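Side-chain contacts in D-psicose 3-epimerase (Agrobacterium tumefaciens, PDB 2HK0), which interconverts D-psicose and D-fructose by epimerisation at C3, a reaction in which a bound metal ion plays a pivotal role: residues 243-248 with 300-305; 216-221 with 253-258; 48-53 with 261-266. All blocks are in the same frame, centred on the assembly; numbering follows the deposited sequence.

Interaction 1 (243-248 with 300-305)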
loop_
_atom_site.group_PDB
_atom_site.type_symbol
_atom_site.label_atom_id
_atom_site.label_comp_id
_atom_site.label_asym_id
_atom_site.label_seq_id
_atom_site.Cartn_x
_atom_site.Cartn_y
_atom_site.Cartn_z
HETATM N N MSE A 243 8.123 2.390 1.022
HETATM C CA MSE A 243 8.361 1.740 -0.268
HETATM C C MSE A 243 7.642 0.360 -0.227
HETATM O O MSE A 243 7.618 -0.309 0.811
HETATM C CB MSE A 243 9.871 1.569 -0.433
HETATM C CG MSE A 243 10.395 1.395 -1.842
HETATM SE SE MSE A 243 10.006 2.900 -3.015
HETATM C CE MSE A 243 11.306 4.225 -2.477
ATOM N N PRO A 244 7.030 -0.076 -1.340
ATOM C CA PRO A 244 6.346 -1.383 -1.310
ATOM C C PRO A 244 7.358 -2.540 -1.434
ATOM O O PRO A 244 7.383 -3.269 -2.427
ATOM C CB PRO A 244 5.401 -1.324 -2.508
ATOM C CG PRO A 244 5.528 0.089 -3.056
ATOM C CD PRO A 244 6.871 0.573 -2.648
ATOM N N TRP A 245 8.172 -2.709 -0.405
ATOM C CA TRP A 245 9.205 -3.728 -0.405
ATOM C C TRP A 245 8.740 -5.138 -0.750
ATOM O O TRP A 245 9.411 -5.841 -1.497
ATOM C CB TRP A 245 9.940 -3.695 0.937
ATOM C CG TRP A 245 10.641 -2.372 1.155
ATOM C CD1 TRP A 245 10.373 -1.446 2.128
ATOM C CD2 TRP A 245 11.676 -1.813 0.343
ATOM N NE1 TRP A 245 11.183 -0.336 1.967
ATOM C CE2 TRP A 245 11.988 -0.534 0.878
ATOM C CE3 TRP A 245 12.376 -2.265 -0.793
ATOM C CZ2 TRP A 245 12.969 0.301 0.310
ATOM C CZ3 TRP A 245 13.342 -1.445 -1.350
ATOM C CH2 TRP A 245 13.630 -0.169 -0.797
ATOM N N HIS A 246 7.589 -5.544 -0.229
ATOM C CA HIS A 246 7.076 -6.873 -0.514
ATOM C C HIS A 246 6.786 -7.056 -2.013
ATOM O O HIS A 246 7.136 -8.078 -2.605
ATOM C CB HIS A 246 5.826 -7.135 0.328
ATOM C CG HIS A 246 5.225 -8.492 0.103
ATOM N ND1 HIS A 246 4.102 -8.687 -0.666
ATOM C CD2 HIS A 246 5.604 -9.720 0.531
ATOM C CE1 HIS A 246 3.810 -9.975 -0.702
ATOM N NE2 HIS A 246 4.707 -10.625 0.015
ATOM N N GLU A 247 6.150 -6.064 -2.622
ATOM C CA GLU A 247 5.841 -6.101 -4.053
ATOM C C GLU A 247 7.149 -6.155 -4.873
ATOM O O GLU A 247 7.261 -6.893 -5.863
ATOM C CB GLU A 247 5.053 -4.843 -4.445
ATOM C CG GLU A 247 4.651 -4.797 -5.920
ATOM C CD GLU A 247 4.037 -3.464 -6.319
ATOM O OE1 GLU A 247 3.373 -2.847 -5.466
ATOM O OE2 GLU A 247 4.200 -3.034 -7.481
ATOM N N ILE A 248 8.128 -5.367 -4.445
ATOM C CA ILE A 248 9.428 -5.304 -5.114
ATOM C C ILE A 248 10.074 -6.688 -5.027
ATOM O O ILE A 248 10.555 -7.228 -6.017
ATOM C CB ILE A 248 10.380 -4.294 -4.410
ATOM C CG1 ILE A 248 9.789 -2.875 -4.429
ATOM C CG2 ILE A 248 11.773 -4.341 -5.050
ATOM C CD1 ILE A 248 9.642 -2.292 -5.759
ATOM N N LEU A 300 20.163 -4.000 5.884
ATOM C CA LEU A 300 20.728 -5.172 5.205
ATOM C C LEU A 300 19.896 -6.398 5.550
ATOM O O LEU A 300 19.484 -7.152 4.664
ATOM C CB LEU A 300 22.169 -5.447 5.673
ATOM C CG LEU A 300 23.231 -6.020 4.719
ATOM C CD1 LEU A 300 24.336 -6.727 5.543
ATOM C CD2 LEU A 300 22.631 -6.942 3.670
ATOM N N ALA A 301 19.687 -6.616 6.851
ATOM C CA ALA A 301 18.889 -7.758 7.326
ATOM C C ALA A 301 17.462 -7.678 6.775
ATOM O O ALA A 301 16.891 -8.679 6.335
ATOM C CB ALA A 301 18.857 -7.781 8.875
ATOM N N PHE A 302 16.890 -6.480 6.817
ATOM C CA PHE A 302 15.543 -6.237 6.306
ATOM C C PHE A 302 15.519 -6.617 4.823
ATOM O O PHE A 302 14.630 -7.330 4.360
ATOM C CB PHE A 302 15.200 -4.742 6.474
ATOM C CG PHE A 302 13.907 -4.320 5.826
ATOM C CD1 PHE A 302 12.708 -4.343 6.537
ATOM C CD2 PHE A 302 13.885 -3.899 4.499
ATOM C CE1 PHE A 302 11.509 -3.947 5.932
ATOM C CE2 PHE A 302 12.705 -3.506 3.888
ATOM C CZ PHE A 302 11.509 -3.528 4.605
ATOM N N SER A 303 16.508 -6.148 4.074
ATOM C CA SER A 303 16.541 -6.415 2.638
ATOM C C SER A 303 16.690 -7.878 2.291
ATOM O O SER A 303 16.068 -8.363 1.358
ATOM C CB SER A 303 17.645 -5.601 1.973
ATOM O OG SER A 303 17.384 -4.221 2.132
ATOM N N ARG A 304 17.514 -8.591 3.041
ATOM C CA ARG A 304 17.689 -10.006 2.756
ATOM C C ARG A 304 16.408 -10.781 3.060
ATOM O O ARG A 304 16.041 -11.698 2.318
ATOM C CB ARG A 304 18.849 -10.567 3.578
ATOM C CG ARG A 304 20.197 -10.160 3.028
ATOM C CD ARG A 304 21.365 -10.611 3.904
ATOM N NE ARG A 304 22.624 -10.493 3.172
ATOM C CZ ARG A 304 23.813 -10.303 3.732
ATOM N NH1 ARG A 304 23.924 -10.201 5.052
ATOM N NH2 ARG A 304 24.902 -10.213 2.967
ATOM N N PHE A 305 15.723 -10.388 4.135
ATOM C CA PHE A 305 14.498 -11.068 4.577
ATOM C C PHE A 305 13.277 -10.798 3.691
ATOM O O PHE A 305 12.523 -11.710 3.377
ATOM C CB PHE A 305 14.199 -10.684 6.047
ATOM C CG PHE A 305 13.030 -11.437 6.668
ATOM C CD1 PHE A 305 12.955 -12.827 6.597
ATOM C CD2 PHE A 305 12.019 -10.745 7.344
ATOM C CE1 PHE A 305 11.886 -13.522 7.197
ATOM C CE2 PHE A 305 10.944 -11.427 7.948
ATOM C CZ PHE A 305 10.876 -12.809 7.878
#
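Trp245 and Phe302 meet as a T-shaped aromatic pair on the outside of the TIM barrel, where the first turn of helix 245-254 faces the last helix, 289-307. The edge of the phenylalanine points at the face of the indole; the planes stand at 84° and the centroids of the indole five-membered ring and the Phe302 ring lie 5.0 Å apart. Along the tryptophan, CB is the first atom to feel the phenyl rim, 4.0 Å from Phe302 CZ. CG, turned anti to the carbonyl carbon (chi1 -63°), comes to 3.6 Å from Phe302 CE2 and lies in the plane of the phenyl ring. CD1 makes the tightest approach, 3.4 Å to Phe302 CZ. Beyond it NE1 is 4.0 Å from Phe302 CE2, but its N-H is spent elsewhere, on Glu232 OE2. Trp245 CD2, at the ring fusion, is still 4.1 Å from Phe302 CE2; past it the six-membered ring runs beyond the phenyl edge. Phe302 CG, anti to the backbone N (chi1 173°), carries the phenyl ring across to the indole. The ring also packs on Val306 of the second subunit, which places the pair beside a subunit interface. Both residues are buried. Glu232 grips the loop ahead of the helix as well, taking the N-H of Met243 with OE1, so one carboxylate fixes both the indole and the chain leading into it. On the indole face opposite Phe302 sits Met243 CB, 3.1 Å above the ring plane and displaced toward the rim.

Interaction 2 (216-221 with 253-258)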
loop_
_atom_site.group_PDB
_atom_site.type_symbol
_atom_site.label_atom_id
_atom_site.label_comp_id
_atom_site.label_asym_id
_atom_site.label_seq_id
_atom_site.Cartn_x
_atom_site.Cartn_y
_atom_site.Cartn_z
ATOM N N ASP A 216 5.493 -3.842 -12.050
ATOM C CA ASP A 216 5.421 -3.838 -13.505
ATOM C C ASP A 216 6.716 -3.365 -14.137
ATOM O O ASP A 216 7.122 -3.903 -15.162
ATOM C CB ASP A 216 4.278 -2.950 -14.011
ATOM C CG ASP A 216 2.919 -3.650 -13.960
ATOM O OD1 ASP A 216 2.858 -4.860 -13.631
ATOM O OD2 ASP A 216 1.905 -2.982 -14.263
ATOM N N ALA A 217 7.364 -2.366 -13.529
ATOM C CA ALA A 217 8.607 -1.835 -14.083
ATOM C C ALA A 217 9.711 -2.906 -14.019
ATOM O O ALA A 217 10.516 -3.068 -14.951
ATOM C CB ALA A 217 9.031 -0.577 -13.310
ATOM N N ILE A 218 9.728 -3.654 -12.925
ATOM C CA ILE A 218 10.734 -4.696 -12.732
ATOM C C ILE A 218 10.517 -5.839 -13.709
ATOM O O ILE A 218 11.462 -6.350 -14.308
ATOM C CB ILE A 218 10.692 -5.205 -11.283
ATOM C CG1 ILE A 218 11.257 -4.112 -10.373
ATOM C CG2 ILE A 218 11.475 -6.514 -11.146
ATOM C CD1 ILE A 218 11.083 -4.364 -8.880
ATOM N N ARG A 219 9.262 -6.226 -13.890
ATOM C CA ARG A 219 8.953 -7.292 -14.816
ATOM C C ARG A 219 9.245 -6.834 -16.244
ATOM O O ARG A 219 9.659 -7.632 -17.079
ATOM C CB ARG A 219 7.487 -7.683 -14.680
ATOM C CG ARG A 219 7.293 -9.103 -14.249
ATOM C CD ARG A 219 6.507 -9.192 -12.976
ATOM N NE ARG A 219 5.444 -8.200 -12.933
ATOM C CZ ARG A 219 4.805 -7.872 -11.821
ATOM N NH1 ARG A 219 5.126 -8.476 -10.685
ATOM N NH2 ARG A 219 3.891 -6.909 -11.841
ATOM N N THR A 220 9.015 -5.549 -16.523
ATOM C CA THR A 220 9.281 -5.003 -17.852
ATOM C C THR A 220 10.775 -5.130 -18.130
ATOM O O THR A 220 11.185 -5.517 -19.223
ATOM C CB THR A 220 8.851 -3.522 -17.939
ATOM O OG1 THR A 220 7.425 -3.448 -17.945
ATOM C CG2 THR A 220 9.381 -2.876 -19.199
ATOM N N ALA A 221 11.593 -4.812 -17.135
ATOM C CA ALA A 221 13.045 -4.925 -17.297
ATOM C C ALA A 221 13.374 -6.389 -17.534
ATOM O O ALA A 221 14.218 -6.728 -18.368
ATOM C CB ALA A 221 13.764 -4.426 -16.038
ATOM N N ARG A 253 11.860 -11.723 -7.650
ATOM C CA ARG A 253 11.809 -13.180 -7.719
ATOM C C ARG A 253 11.101 -13.652 -9.001
ATOM O O ARG A 253 11.521 -14.632 -9.612
ATOM C CB ARG A 253 11.126 -13.763 -6.477
ATOM C CG ARG A 253 12.125 -14.248 -5.414
ATOM C CD ARG A 253 12.159 -13.378 -4.153
ATOM N NE ARG A 253 10.948 -13.547 -3.350
ATOM C CZ ARG A 253 10.542 -12.691 -2.417
ATOM N NH1 ARG A 253 11.248 -11.598 -2.156
ATOM N NH2 ARG A 253 9.416 -12.921 -1.756
ATOM N N ASP A 254 10.049 -12.946 -9.418
ATOM C CA ASP A 254 9.327 -13.297 -10.649
ATOM C C ASP A 254 10.307 -13.349 -11.822
ATOM O O ASP A 254 10.203 -14.218 -12.687
ATOM C CB ASP A 254 8.256 -12.259 -11.016
ATOM C CG ASP A 254 6.955 -12.422 -10.242
ATOM O OD1 ASP A 254 6.698 -13.527 -9.712
ATOM O OD2 ASP A 254 6.176 -11.428 -10.186
ATOM N N ILE A 255 11.250 -12.408 -11.869
ATOM C CA ILE A 255 12.201 -12.398 -12.976
ATOM C C ILE A 255 13.485 -13.167 -12.686
ATOM O O ILE A 255 14.458 -13.080 -13.452
ATOM C CB ILE A 255 12.559 -10.952 -13.401
ATOM C CG1 ILE A 255 13.337 -10.240 -12.296
ATOM C CG2 ILE A 255 11.291 -10.186 -13.718
ATOM C CD1 ILE A 255 13.917 -8.879 -12.748
ATOM N N ASN A 256 13.489 -13.919 -11.588
ATOM C CA ASN A 256 14.661 -14.693 -11.198
ATOM C C ASN A 256 15.922 -13.830 -11.090
ATOM O O ASN A 256 17.014 -14.261 -11.487
ATOM C CB ASN A 256 14.936 -15.818 -12.209
ATOM C CG ASN A 256 13.853 -16.868 -12.224
ATOM O OD1 ASN A 256 13.405 -17.323 -11.173
ATOM N ND2 ASN A 256 13.432 -17.274 -13.421
ATOM N N TYR A 257 15.786 -12.620 -10.557
ATOM C CA TYR A 257 16.943 -11.750 -10.421
ATOM C C TYR A 257 17.962 -12.357 -9.453
ATOM O O TYR A 257 17.626 -12.695 -8.313
ATOM C CB TYR A 257 16.518 -10.377 -9.898
ATOM C CG TYR A 257 17.630 -9.361 -9.887
ATOM C CD1 TYR A 257 18.180 -8.902 -11.078
ATOM C CD2 TYR A 257 18.119 -8.846 -8.690
ATOM C CE1 TYR A 257 19.195 -7.951 -11.082
ATOM C CE2 TYR A 257 19.135 -7.884 -8.678
ATOM C CZ TYR A 257 19.664 -7.445 -9.881
ATOM O OH TYR A 257 20.650 -6.490 -9.895
ATOM N N THR A 258 19.201 -12.495 -9.913
ATOM C CA THR A 258 20.275 -13.035 -9.077
ATOM C C THR A 258 21.449 -12.039 -9.072
ATOM O O THR A 258 22.575 -12.391 -8.704
ATOM C CB THR A 258 20.799 -14.410 -9.599
ATOM O OG1 THR A 258 21.274 -14.269 -10.945
ATOM C CG2 THR A 258 19.690 -15.464 -9.562
#
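Arg219 folds back toward Asp254 through bends at chi2 (122°) and chi3 (38°), while Asp254 CG swings anti to its own carbonyl carbon, and the two charges join in a salt bridge. The contact links two of the outer helices of the TIM barrel, 214-221 and the end of 245-254. That end is a Schellman motif with Asn256, of positive phi, as its C-prime residue. Arg219 NH1 donates to Asp254 OD2 at 3.2 Å, a bent bond that meets the oxygen nearly along its C-O line and leaves the guanidinium plane at a tilt. The arginine's CD also skirts the carboxylate, 3.6 Å from Asp254 OD2. One turn back, Asp216 holds the other terminal nitrogen: Arg219 NH2 to Asp216 OD1 is 2.9 Å, close to the guanidinium plane. Bonds at both terminal nitrogens probably limit the rotation of the guanidinium. Arg219 and Asp216 of the third subunit approach Arg219 and Asp254 respectively, like charge to like, so the opposite charges within each copy probably offset one another at this interface. Beneath this partly exposed layer lies an apolar one. Ile255, just past the helix, spreads two methyl groups over helix 214-221: CG2 rests 3.9 Å from Arg219 CA and 4.2 Å from Arg219 CG. The other branch reaches inward to Ile218, which is buried against Phe228 of strand 225-230, and the two isoleucines lie nearly perpendicular, with Ile255 CD1 3.8 Å from Ile218 CG2.

Interaction 3 (48-53 with 261-266)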
loop_
_atom_site.group_PDB
_atom_site.type_symbol
_atom_site.label_atom_id
_atom_site.label_comp_id
_atom_site.label_asym_id
_atom_site.label_seq_id
_atom_site.Cartn_x
_atom_site.Cartn_y
_atom_site.Cartn_z
ATOM N N LEU A 48 30.340 -5.273 8.274
ATOM C CA LEU A 48 28.930 -5.052 8.564
ATOM C C LEU A 48 28.072 -6.163 7.947
ATOM O O LEU A 48 26.862 -6.210 8.147
ATOM C CB LEU A 48 28.488 -3.675 8.046
ATOM C CG LEU A 48 29.164 -2.469 8.717
ATOM C CD1 LEU A 48 28.764 -1.189 7.983
ATOM C CD2 LEU A 48 28.765 -2.398 10.201
ATOM N N GLY A 49 28.685 -7.053 7.180
ATOM C CA GLY A 49 27.899 -8.148 6.623
ATOM C C GLY A 49 27.485 -8.079 5.160
ATOM O O GLY A 49 26.884 -9.018 4.642
ATOM N N PHE A 50 27.792 -6.981 4.487
ATOM C CA PHE A 50 27.431 -6.857 3.077
ATOM C C PHE A 50 28.260 -7.778 2.173
ATOM O O PHE A 50 29.427 -8.051 2.453
ATOM C CB PHE A 50 27.612 -5.403 2.620
ATOM C CG PHE A 50 26.598 -4.437 3.224
ATOM C CD1 PHE A 50 25.359 -4.224 2.606
ATOM C CD2 PHE A 50 26.889 -3.740 4.401
ATOM C CE1 PHE A 50 24.427 -3.329 3.146
ATOM C CE2 PHE A 50 25.959 -2.838 4.951
ATOM C CZ PHE A 50 24.720 -2.637 4.312
ATOM N N ASP A 51 27.649 -8.245 1.086
ATOM C CA ASP A 51 28.332 -9.089 0.111
ATOM C C ASP A 51 29.117 -8.182 -0.845
ATOM O O ASP A 51 30.102 -8.595 -1.444
ATOM C CB ASP A 51 27.319 -9.847 -0.748
ATOM C CG ASP A 51 26.321 -10.659 0.072
ATOM O OD1 ASP A 51 26.770 -11.499 0.874
ATOM O OD2 ASP A 51 25.089 -10.461 -0.104
ATOM N N ILE A 52 28.652 -6.946 -0.998
ATOM C CA ILE A 52 29.241 -6.007 -1.940
ATOM C C ILE A 52 29.387 -4.579 -1.422
ATOM O O ILE A 52 28.598 -4.120 -0.582
ATOM C CB ILE A 52 28.337 -5.920 -3.209
ATOM C CG1 ILE A 52 28.314 -7.265 -3.941
ATOM C CG2 ILE A 52 28.773 -4.773 -4.125
ATOM C CD1 ILE A 52 27.219 -7.331 -4.967
ATOM N N ILE A 53 30.399 -3.879 -1.927
ATOM C CA ILE A 53 30.571 -2.465 -1.613
ATOM C C ILE A 53 30.626 -1.813 -2.994
ATOM O O ILE A 53 31.360 -2.264 -3.869
ATOM C CB ILE A 53 31.868 -2.142 -0.814
ATOM C CG1 ILE A 53 31.987 -0.623 -0.646
ATOM C CG2 ILE A 53 33.101 -2.688 -1.525
ATOM C CD1 ILE A 53 33.179 -0.161 0.236
ATOM N N VAL A 261 21.872 -5.947 -5.289
ATOM C CA VAL A 261 20.895 -4.999 -4.772
ATOM C C VAL A 261 21.736 -4.088 -3.868
ATOM O O VAL A 261 22.156 -4.503 -2.786
ATOM C CB VAL A 261 19.806 -5.705 -3.938
ATOM C CG1 VAL A 261 18.876 -4.669 -3.317
ATOM C CG2 VAL A 261 19.012 -6.655 -4.823
ATOM N N ILE A 262 21.996 -2.867 -4.329
ATOM C CA ILE A 262 22.814 -1.917 -3.585
ATOM C C ILE A 262 21.962 -0.832 -2.959
ATOM O O ILE A 262 21.237 -0.113 -3.672
ATOM C CB ILE A 262 23.819 -1.182 -4.510
ATOM C CG1 ILE A 262 24.505 -2.174 -5.459
ATOM C CG2 ILE A 262 24.845 -0.397 -3.646
ATOM C CD1 ILE A 262 25.317 -3.251 -4.757
HETATM N N MSE A 263 22.025 -0.695 -1.640
HETATM C CA MSE A 263 21.264 0.394 -1.019
HETATM C C MSE A 263 22.129 1.649 -1.210
HETATM O O MSE A 263 23.341 1.621 -1.002
HETATM C CB MSE A 263 20.989 0.130 0.464
HETATM C CG MSE A 263 22.205 -0.124 1.329
HETATM SE SE MSE A 263 21.587 -0.519 3.152
HETATM C CE MSE A 263 20.724 -2.231 2.865
ATOM N N GLU A 264 21.495 2.739 -1.622
ATOM C CA GLU A 264 22.185 3.989 -1.903
ATOM C C GLU A 264 21.564 5.089 -1.045
ATOM O O GLU A 264 20.952 6.024 -1.548
ATOM C CB GLU A 264 22.007 4.289 -3.395
ATOM C CG GLU A 264 22.697 5.525 -3.923
ATOM C CD GLU A 264 22.406 5.726 -5.408
ATOM O OE1 GLU A 264 21.225 5.616 -5.795
ATOM O OE2 GLU A 264 23.351 5.986 -6.182
ATOM N N PRO A 265 21.723 4.987 0.277
ATOM C CA PRO A 265 21.132 6.018 1.128
ATOM C C PRO A 265 21.944 7.305 1.248
ATOM O O PRO A 265 23.170 7.292 1.302
ATOM C CB PRO A 265 20.949 5.294 2.462
ATOM C CG PRO A 265 22.137 4.345 2.495
ATOM C CD PRO A 265 22.363 3.911 1.066
ATOM N N PHE A 266 21.235 8.422 1.274
ATOM C CA PHE A 266 21.859 9.734 1.413
ATOM C C PHE A 266 20.999 10.455 2.457
ATOM O O PHE A 266 19.916 10.965 2.145
ATOM C CB PHE A 266 21.835 10.482 0.074
ATOM C CG PHE A 266 22.778 9.913 -0.977
ATOM C CD1 PHE A 266 24.161 10.058 -0.847
ATOM C CD2 PHE A 266 22.274 9.277 -2.117
ATOM C CE1 PHE A 266 25.038 9.578 -1.845
ATOM C CE2 PHE A 266 23.127 8.795 -3.115
ATOM C CZ PHE A 266 24.521 8.945 -2.980
#
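Phe50 turns the rim of its ring to the end of Met263, modelled as selenomethionine, in a Met-aromatic contact. Selenium lies 5.1 Å from the centroid of the Phe50 ring and 79° off the ring normal, at the edge. The methyl CE sits in the ring plane, 3.9 Å from Phe50 CE1. A chi1 of 56° tucks Met263 CG over its backbone, and a bend at chi3 turns the methyl to the ring. This pair lies between sheet and helices; a second, Ile52 CG2 and Ile262 CD1 at 3.8 Å, meets inside the barrel. In the next shell, helix 289-307 covers the first pair, Leu300 touching Phe50 and Ala299 touching Met263, while Val45 of helix 39-47 also packs on the ring. Strand 52-56 is one of the eight parallel strands of the TIM barrel. Backbone bonds of Asp51 and Ile52 with His23, and of Asp51 with Ile81, hold its start between two neighbouring strands; that of His23, 22-26, separates it from 260-263 where the barrel closes. With only apolar groups meeting, close fit and dispersion probably carry the contact; the selenium stands where methionine has its sulfur.

In the fold
Interactions 1 and 2 share helix 245-254, their centres about 14 Å apart; they touch where Ile248 CG2 packs 3.9 Å from Ile218 CD1. Interactions 1 and 3 have centres about 13 Å apart and are tied by helix 289-307: Arg304 NH2 forms a salt bridge with Asp51 OD1 at 3.1 Å and probably a hydrogen bond with Gly49 O. Interactions 2 and 3, about 20 Å apart, are joined by the chain running from 253-258 into strand 260-263. In TIM barrels the active site lies at the C-terminal strand ends; segment 261-266 leads there, whereas interactions 1 and 2 belong to the outer helical layer.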